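Local coordinates for protein PrgB (Enterococcus faecalis, PDB 6EVU) that promotes cell aggregation, biofilm formation and conjugation by binding and compacting DNA, this chain being its adhesin domain, at residues Ile52-Phe57 with Ser87-Ala92; Thr70-Asp75 with Asn146-Asn151. All coordinates share one frame; numbering follows the deposited sequence. Where two conformers were deposited one is given.

Overall arrangement
The two contacts lie with their centres about 9 Å apart on one side of the chain's centre, and both serve the same antiparallel sheet. Along the chain their segments alternate: 52-57, 70-75, 87-92, then 146-151. The short helices 54-57 and 68-72 thus follow each other and touch through Phe-57, which lies on Lys-71 and Leu-72; the first is against strand 88-89, the second against strand 145-150, with strand 99-104 running between these two strands. Phe-57 and Val-148 join the contacts by packing, and Lys-74 NZ bonds Phe-57 O at 2.8 Å. Together they lay the connection between strands 50-51 and 88-89, with its two short helices, against the sheet of this adhesin domain.

Contact 1: residues Ile52-Phe57 with Ser87-Ala92; sequences IKATDF and SFVKEA
Ile-52 meets Ser-87 through its backbone oxygen. Ile-52 O lies 3.2 Å from Ser-87 CB and accepts a CA-H...O contact from Ser-87 CA, 3.3 Å away with 128° at the hydrogen, so one carbonyl rests against both carbons of the serine. The hydroxyl is engaged with its own loop: Ser-87 OG hydrogen-bonds to Phe-84 O. Ile-52 and Ser-87 each also make a backbone bond to Ala-101, which brings the two segments close together.

Lys-53 holds the N-cap position of helix 54-57, and its CA is 4.4 Å from Ser-87 CA. Its side chain starts off away from the other segment; its carbonyl accepts a helical bond, Phe-57 N to Lys-53 O at 2.8 Å.

Ala-54, in the first turn, directs its methyl toward the strand. Its CB touches Phe-88 O at 3.3 Å and Val-89 CG1 at 3.7 Å, while its backbone bonds to Asn-86. One turn on, Phe-57 has CG anti to the backbone N (chi1 175°); its side chain crosses that of Val-89 at about a right angle, and CD2 meets CG1 of the valine at 3.9 Å. Val-89 CG1 therefore serves both Ala-54 and Phe-57, a small apolar cluster that continues into Val-148 and Leu-72. Lys-74 adds a cation-pi contact to the same ring.

Strands 50-51 and 88-89 are thus brought together along one edge of strand 99-104, with the helix that follows the first of them leaning on the second. This is a strand and its following short helix laid on the smaller, six-stranded antiparallel sheet of the adhesin domain, within the glucan-binding protein C family region of this antigen I/II protein.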
loop_
_atom_site.group_PDB
_atom_site.type_symbol
_atom_site.label_atom_id
_atom_site.label_comp_id
_atom_site.label_asym_id
_atom_site.label_seq_id
_atom_site.Cartn_x
_atom_site.Cartn_y
_atom_site.Cartn_z
ATOM N N ILE A 52 -13.531 -6.595 13.607
ATOM C CA ILE A 52 -12.861 -6.515 14.908
ATOM C C ILE A 52 -13.495 -5.384 15.692
ATOM O O ILE A 52 -13.527 -4.235 15.234
ATOM C CB ILE A 52 -11.360 -6.291 14.754
ATOM C CG1 ILE A 52 -10.777 -7.441 13.929
ATOM C CG2 ILE A 52 -10.694 -6.141 16.138
ATOM C CD1 ILE A 52 -9.314 -7.154 13.397
ATOM N N LYS A 53 -14.026 -5.702 16.858
ATOM C CA LYS A 53 -14.525 -4.649 17.740
ATOM C C LYS A 53 -13.418 -3.652 18.076
ATOM O O LYS A 53 -12.302 -4.045 18.437
ATOM C CB LYS A 53 -15.055 -5.236 19.067
ATOM C CG LYS A 53 -16.038 -6.340 18.958
ATOM C CD LYS A 53 -16.276 -6.899 20.360
ATOM C CE LYS A 53 -17.709 -6.765 20.741
ATOM N NZ LYS A 53 -17.969 -7.656 21.908
ATOM N N ALA A 54 -13.750 -2.357 17.965
ATOM C CA ALA A 54 -12.835 -1.289 18.347
ATOM C C ALA A 54 -12.281 -1.507 19.744
ATOM O O ALA A 54 -11.091 -1.268 19.985
ATOM C CB ALA A 54 -13.553 0.070 18.261
ATOM N N THR A 55 -13.121 -1.992 20.683
ATOM C CA THR A 55 -12.620 -2.183 22.043
ATOM C C THR A 55 -11.576 -3.299 22.121
ATOM O O THR A 55 -10.724 -3.267 23.009
ATOM C CB THR A 55 -13.773 -2.431 23.016
ATOM O OG1 THR A 55 -14.535 -3.573 22.611
ATOM C CG2 THR A 55 -14.693 -1.243 22.969
ATOM N N ASP A 56 -11.615 -4.281 21.201
ATOM C CA ASP A 56 -10.545 -5.273 21.112
ATOM C C ASP A 56 -9.364 -4.700 20.350
ATOM O O ASP A 56 -8.200 -4.878 20.737
ATOM C CB ASP A 56 -11.043 -6.544 20.436
ATOM C CG ASP A 56 -12.069 -7.291 21.286
ATOM O OD1 ASP A 56 -11.957 -7.289 22.553
ATOM O OD2 ASP A 56 -13.017 -7.872 20.700
ATOM N N PHE A 57 -9.648 -3.982 19.274
ATOM C CA PHE A 57 -8.563 -3.442 18.484
ATOM C C PHE A 57 -7.729 -2.434 19.267
ATOM O O PHE A 57 -6.511 -2.330 19.072
ATOM C CB PHE A 57 -9.132 -2.793 17.219
ATOM C CG PHE A 57 -8.075 -2.114 16.410
ATOM C CD1 PHE A 57 -7.193 -2.860 15.628
ATOM C CD2 PHE A 57 -7.903 -0.724 16.490
ATOM C CE1 PHE A 57 -6.169 -2.222 14.924
ATOM C CE2 PHE A 57 -6.882 -0.096 15.764
ATOM C CZ PHE A 57 -6.002 -0.859 15.019
ATOM N N SER A 87 -17.086 -1.818 15.052
ATOM C CA SER A 87 -15.723 -1.882 14.516
ATOM C C SER A 87 -15.166 -0.511 14.131
ATOM O O SER A 87 -14.005 -0.415 13.753
ATOM C CB SER A 87 -15.661 -2.826 13.311
ATOM O OG SER A 87 -16.296 -2.247 12.186
ATOM N N PHE A 88 -15.936 0.565 14.314
ATOM C CA PHE A 88 -15.522 1.920 13.961
ATOM C C PHE A 88 -14.452 2.428 14.928
ATOM O O PHE A 88 -14.631 2.397 16.157
ATOM C CB PHE A 88 -16.759 2.842 13.968
ATOM C CG PHE A 88 -16.445 4.284 13.706
ATOM C CD1 PHE A 88 -16.205 4.724 12.403
ATOM C CD2 PHE A 88 -16.351 5.202 14.757
ATOM C CE1 PHE A 88 -15.884 6.057 12.156
ATOM C CE2 PHE A 88 -16.014 6.497 14.512
ATOM C CZ PHE A 88 -15.771 6.920 13.210
ATOM N N VAL A 89 -13.350 2.941 14.379
ATOM C CA VAL A 89 -12.218 3.391 15.188
ATOM C C VAL A 89 -11.894 4.839 14.834
ATOM O O VAL A 89 -12.057 5.254 13.677
ATOM C CB VAL A 89 -10.971 2.469 14.996
ATOM C CG1 VAL A 89 -11.227 1.089 15.610
ATOM C CG2 VAL A 89 -10.654 2.290 13.571
ATOM N N LYS A 90 -11.486 5.627 15.845
ATOM C CA LYS A 90 -10.927 6.970 15.661
ATOM C C LYS A 90 -9.420 6.902 15.915
ATOM O O LYS A 90 -8.970 6.283 16.886
ATOM C CB LYS A 90 -11.572 7.990 16.593
ATOM C CG LYS A 90 -13.069 8.149 16.380
ATOM C CD LYS A 90 -13.712 8.978 17.511
ATOM C CE LYS A 90 -14.983 8.307 18.042
ATOM N NZ LYS A 90 -14.818 6.869 18.463
ATOM N N GLU A 91 -8.645 7.499 15.014
ATOM C CA GLU A 91 -7.209 7.666 15.185
ATOM C C GLU A 91 -6.794 8.725 14.167
ATOM O O GLU A 91 -7.228 8.686 13.011
ATOM C CB GLU A 91 -6.462 6.315 15.035
ATOM C CG GLU A 91 -5.135 6.295 14.223
ATOM C CD GLU A 91 -3.959 7.016 14.894
ATOM O OE1 GLU A 91 -3.755 6.904 16.139
ATOM O OE2 GLU A 91 -3.230 7.694 14.147
ATOM N N ALA A 92 -5.996 9.699 14.601
ATOM C CA ALA A 92 -5.675 10.833 13.736
ATOM C C ALA A 92 -5.097 10.389 12.398
ATOM O O ALA A 92 -5.347 11.038 11.367
ATOM C CB ALA A 92 -4.702 11.783 14.447
#

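Contact 2: residues Thr70-Asp75 with Asn146-Asn151; sequences TKLRKD and NAVFSN. With PO4 (phosphate ion), chain B.
Asn-146, on strand 145-150 of the antiparallel sheet, grips the C-terminal end of helix 68-72 with its side-chain amide, where the chain leaves the helix through an inverse gamma turn centred on Arg-73. Both hydrogens of ND2 are used, one on Leu-72 O (2.9 Å, 142° at the hydrogen) and one on Lys-74 O (2.8 Å, 150°). Both oxygens lie close to the amide plane, so the pair of bonds fixes the amide's rotation as well as its position. Leu-72 O also receives a weak bond from Lys-74 N, the one that closes the turn.

Beside these bonds the Leu-72 and Asn-146 side chains run past one another in opposite senses, CD2 of Leu-72 lying 3.7 Å from Asn-146 O and 3.9 Å from Asn-146 CB. Lys-74 curls back to its own segment, NZ bonding Lys-71 O on a lone pair, with Phe-57 O and Lys-59 O as further partners.

The Arg-73 side chain bends at chi3 (-53°), which places NE, and NE donates to O4 of a phosphate ion, probably from the crystallisation liquor, at 2.9 Å; Val-296 N holds the same ion.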
loop_
_atom_site.group_PDB
_atom_site.type_symbol
_atom_site.label_atom_id
_atom_site.label_comp_id
_atom_site.label_asym_id
_atom_site.label_seq_id
_atom_site.Cartn_x
_atom_site.Cartn_y
_atom_site.Cartn_z
ATOM N N THR A 70 1.232 -0.061 16.488
ATOM C CA THR A 70 1.361 -0.945 17.637
ATOM C C THR A 70 0.061 -1.709 17.841
ATOM O O THR A 70 0.091 -2.916 18.089
ATOM C CB THR A 70 1.759 -0.135 18.868
ATOM O OG1 THR A 70 3.086 0.398 18.670
ATOM C CG2 THR A 70 1.794 -1.041 20.124
ATOM N N LYS A 71 -1.082 -1.028 17.713
ATOM C CA LYS A 71 -2.373 -1.705 17.799
ATOM C C LYS A 71 -2.524 -2.798 16.743
ATOM O O LYS A 71 -3.144 -3.849 17.010
ATOM C CB LYS A 71 -3.512 -0.687 17.685
ATOM C CG LYS A 71 -3.578 0.222 18.920
ATOM C CD LYS A 71 -4.672 1.289 18.724
ATOM C CE LYS A 71 -4.752 2.225 19.948
ATOM N NZ LYS A 71 -5.921 3.160 19.717
ATOM N N LEU A 72 -2.014 -2.555 15.551
ATOM C CA LEU A 72 -2.069 -3.528 14.477
ATOM C C LEU A 72 -1.245 -4.779 14.723
ATOM O O LEU A 72 -1.624 -5.846 14.310
ATOM C CB LEU A 72 -1.670 -2.902 13.150
ATOM C CG LEU A 72 -2.735 -2.024 12.524
ATOM C CD1 LEU A 72 -2.143 -1.162 11.437
ATOM C CD2 LEU A 72 -3.873 -2.866 11.990
ATOM N N ARG A 73 -0.100 -4.634 15.381
ATOM C CA ARG A 73 0.793 -5.763 15.580
ATOM C C ARG A 73 0.469 -6.704 16.736
ATOM O O ARG A 73 1.224 -6.856 17.662
ATOM C CB ARG A 73 2.235 -5.273 15.692
ATOM C CG ARG A 73 2.768 -4.627 14.437
ATOM C CD ARG A 73 4.251 -4.347 14.531
ATOM N NE ARG A 73 4.524 -3.587 15.727
ATOM C CZ ARG A 73 4.586 -2.269 15.777
ATOM N NH1 ARG A 73 4.453 -1.545 14.693
ATOM N NH2 ARG A 73 4.805 -1.683 16.922
ATOM N N LYS A 74 -0.682 -7.327 16.635
ATOM C CA LYS A 74 -1.146 -8.326 17.558
ATOM C C LYS A 74 -1.948 -9.331 16.732
ATOM O O LYS A 74 -2.458 -9.011 15.677
ATOM C CB LYS A 74 -1.922 -7.746 18.733
ATOM C CG LYS A 74 -3.194 -7.006 18.414
ATOM C CD LYS A 74 -3.933 -6.647 19.695
ATOM C CE LYS A 74 -5.032 -5.626 19.454
ATOM N NZ LYS A 74 -4.470 -4.273 19.310
ATOM N N ASP A 75 -2.030 -10.551 17.217
ATOM C CA ASP A 75 -2.724 -11.604 16.484
ATOM C C ASP A 75 -4.183 -11.568 16.907
ATOM O O ASP A 75 -4.495 -11.843 18.072
ATOM C CB ASP A 75 -2.083 -12.948 16.820
ATOM C CG ASP A 75 -2.587 -14.065 15.938
ATOM O OD1 ASP A 75 -3.660 -13.956 15.353
ATOM O OD2 ASP A 75 -1.863 -15.064 15.809
ATOM N N ASN A 146 -4.683 -7.904 10.289
ATOM C CA ASN A 146 -5.671 -6.950 10.730
ATOM C C ASN A 146 -5.636 -5.761 9.778
ATOM O O ASN A 146 -4.578 -5.367 9.309
ATOM C CB ASN A 146 -5.373 -6.479 12.148
ATOM C CG ASN A 146 -5.050 -7.630 13.090
ATOM O OD1 ASN A 146 -5.730 -8.654 13.079
ATOM N ND2 ASN A 146 -3.988 -7.469 13.913
ATOM N N ALA A 147 -6.803 -5.159 9.573
ATOM C CA ALA A 147 -6.902 -4.018 8.686
ATOM C C ALA A 147 -7.749 -2.967 9.354
ATOM O O ALA A 147 -8.755 -3.267 10.010
ATOM C CB ALA A 147 -7.521 -4.393 7.343
ATOM N N VAL A 148 -7.376 -1.710 9.139
ATOM C CA VAL A 148 -8.273 -0.615 9.426
ATOM C C VAL A 148 -8.438 0.114 8.106
ATOM O O VAL A 148 -7.452 0.606 7.538
ATOM C CB VAL A 148 -7.774 0.313 10.533
ATOM C CG1 VAL A 148 -8.790 1.388 10.775
ATOM C CG2 VAL A 148 -7.596 -0.470 11.882
ATOM N N PHE A 149 -9.682 0.189 7.634
ATOM C CA PHE A 149 -10.011 0.861 6.370
ATOM C C PHE A 149 -10.540 2.238 6.689
ATOM O O PHE A 149 -11.500 2.384 7.447
ATOM C CB PHE A 149 -11.021 0.073 5.565
ATOM C CG PHE A 149 -10.544 -1.325 5.256
ATOM C CD1 PHE A 149 -9.365 -1.491 4.527
ATOM C CD2 PHE A 149 -11.247 -2.474 5.693
ATOM C CE1 PHE A 149 -8.871 -2.782 4.210
ATOM C CE2 PHE A 149 -10.744 -3.749 5.345
ATOM C CZ PHE A 149 -9.578 -3.911 4.602
ATOM N N SER A 150 -9.938 3.248 6.079
ATOM C CA SER A 150 -10.312 4.635 6.354
ATOM C C SER A 150 -11.521 5.078 5.545
ATOM O O SER A 150 -11.682 4.715 4.379
ATOM C CB SER A 150 -9.112 5.539 6.053
ATOM O OG SER A 150 -9.518 6.915 6.089
ATOM N N ASN A 151 -12.379 5.906 6.152
ATOM C CA ASN A 151 -13.462 6.520 5.397
ATOM C C ASN A 151 -12.944 7.480 4.322
ATOM O O ASN A 151 -13.732 7.883 3.472
ATOM C CB ASN A 151 -14.441 7.246 6.375
ATOM C CG ASN A 151 -15.560 6.310 6.888
ATOM O OD1 ASN A 151 -16.242 5.637 6.108
ATOM N ND2 ASN A 151 -15.747 6.276 8.202
HETATM P P PO4 B . 7.032 -5.869 17.585
HETATM O O1 PO4 B . 7.987 -4.749 17.216
HETATM O O2 PO4 B . 7.198 -6.979 16.547
HETATM O O3 PO4 B . 7.432 -6.420 18.943
HETATM O O4 PO4 B . 5.589 -5.472 17.711
#